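Local coordinates for MFP2B (Ascaris suum, PDB 2BJR), which is a nematode sperm motility protein thought to enhance polymerization of MSP during amoeboid movement of Ascaris sperm, at residues Tyr133-Asn136 against Lys137-Ile140. Residues are numbered along the deposited sequence; the frame is centred on the assembly and turned at random.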
loop_
_atom_site.group_PDB
_atom_site.type_symbol
_atom_site.label_atom_id
_atom_site.label_comp_id
_atom_site.label_asym_id
_atom_site.label_seq_id
_atom_site.Cartn_x
_atom_site.Cartn_y
_atom_site.Cartn_z
ATOM N N TYR A 133 9.479 -9.615 13.932
ATOM C CA TYR A 133 10.670 -10.414 13.613
ATOM C C TYR A 133 10.745 -11.659 14.389
ATOM O O TYR A 133 10.284 -11.725 15.530
ATOM C CB TYR A 133 11.976 -9.626 13.726
ATOM C CG TYR A 133 12.592 -9.544 15.116
ATOM C CD1 TYR A 133 13.596 -10.435 15.508
ATOM C CD2 TYR A 133 12.127 -8.629 16.053
ATOM C CE1 TYR A 133 14.169 -10.392 16.802
ATOM C CE2 TYR A 133 12.701 -8.589 17.366
ATOM C CZ TYR A 133 13.727 -9.475 17.700
ATOM O OH TYR A 133 14.275 -9.416 18.968
ATOM N N ALA A 134 11.345 -12.657 13.750
ATOM C CA ALA A 134 11.631 -13.920 14.385
ATOM C C ALA A 134 13.158 -14.025 14.575
ATOM O O ALA A 134 13.941 -13.558 13.743
ATOM C CB ALA A 134 11.117 -15.041 13.593
ATOM N N ASP A 135 13.539 -14.611 15.691
ATOM C CA ASP A 135 14.968 -14.819 16.025
ATOM C C ASP A 135 15.308 -16.235 15.643
ATOM O O ASP A 135 14.691 -17.205 16.099
ATOM C CB ASP A 135 15.207 -14.583 17.494
ATOM C CG ASP A 135 16.669 -14.739 17.876
ATOM O OD1 ASP A 135 17.183 -15.851 17.916
ATOM O OD2 ASP A 135 17.365 -13.793 18.171
ATOM N N ASN A 136 16.303 -16.360 14.788
ATOM C CA ASN A 136 16.745 -17.648 14.314
ATOM C C ASN A 136 17.213 -18.604 15.410
ATOM O O ASN A 136 17.072 -19.784 15.284
ATOM C CB ASN A 136 17.917 -17.464 13.357
ATOM C CG ASN A 136 18.244 -18.708 12.658
ATOM O OD1 ASN A 136 17.340 -19.393 12.151
ATOM N ND2 ASN A 136 19.521 -19.068 12.662
ATOM N N LYS A 137 17.761 -18.076 16.467
ATOM C CA LYS A 137 18.287 -18.941 17.534
ATOM C C LYS A 137 17.155 -19.425 18.458
ATOM O O LYS A 137 17.035 -20.631 18.709
ATOM C CB LYS A 137 19.363 -18.222 18.345
ATOM C CG LYS A 137 20.521 -17.596 17.567
ATOM C CD LYS A 137 21.391 -16.704 18.522
ATOM C CE LYS A 137 22.939 -16.796 18.243
ATOM N NZ LYS A 137 23.661 -15.459 18.376
ATOM N N THR A 138 16.312 -18.506 18.938
ATOM C CA THR A 138 15.265 -18.897 19.893
ATOM C C THR A 138 13.984 -19.368 19.250
ATOM O O THR A 138 13.176 -19.987 19.932
ATOM C CB THR A 138 14.889 -17.744 20.822
ATOM O OG1 THR A 138 14.488 -16.599 20.030
ATOM C CG2 THR A 138 16.087 -17.288 21.643
ATOM N N GLU A 139 13.798 -19.093 17.958
ATOM C CA GLU A 139 12.541 -19.327 17.244
ATOM C C GLU A 139 11.326 -18.667 17.950
ATOM O O GLU A 139 10.232 -19.219 17.949
ATOM C CB GLU A 139 12.296 -20.812 17.027
ATOM C CG GLU A 139 13.598 -21.535 16.667
ATOM C CD GLU A 139 13.433 -22.894 16.041
ATOM O OE1 GLU A 139 12.315 -23.395 15.836
ATOM O OE2 GLU A 139 14.477 -23.467 15.743
ATOM N N ILE A 140 11.545 -17.489 18.514
ATOM C CA ILE A 140 10.476 -16.674 19.077
ATOM C C ILE A 140 10.246 -15.543 18.092
ATOM O O ILE A 140 11.205 -14.915 17.613
ATOM C CB ILE A 140 10.855 -16.118 20.442
ATOM C CG1 ILE A 140 11.001 -17.257 21.442
ATOM C CG2 ILE A 140 9.840 -15.094 20.952
ATOM C CD1 ILE A 140 11.601 -16.802 22.694
HETATM O O HOH W 1 11.924 -12.250 18.216
#
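The carboxylate of D135 is met at OD1 from its two opposite faces: the amide N of K137 lies 2.7 Å from OD1 and that of T138 lies 3.0 Å from it, each on the anti side and about 30° out of the plane. Of the two bonds the one from T138 is straighter (160° at the hydrogen). CG of D135 stands anti to the backbone N (chi1 -178°), which swings the carboxylate over the start of the loop. The T138 side chain crosses that of D135 at about a right angle, OG1 coming 3.3 Å from D135 CB; the same hydroxyl oxygen accepts a weak bond from I140 N. The Y133 ring has a water over one face, offset toward the rim. This water donates to Y133 O (3.2 Å) and I140 O (2.8 Å), bridging the two carbonyl oxygens across the turn.

Backbone bonds close the loop: E139 N reaches D135 O at 2.8 Å, and D135 N reaches I140 O at 3.0 Å. K137 also forms a salt bridge with D116. N136 to T138 are right-handed helical in backbone, whereas E139 takes the left-handed conformation that completes the turn and leads into I140. Two side-chain bonds to residues two and three ahead, with the main-chain bond four ahead, define an Asx motif, here at the head of the four-residue beta-hairpin loop joining strands 130-135 and 140-145.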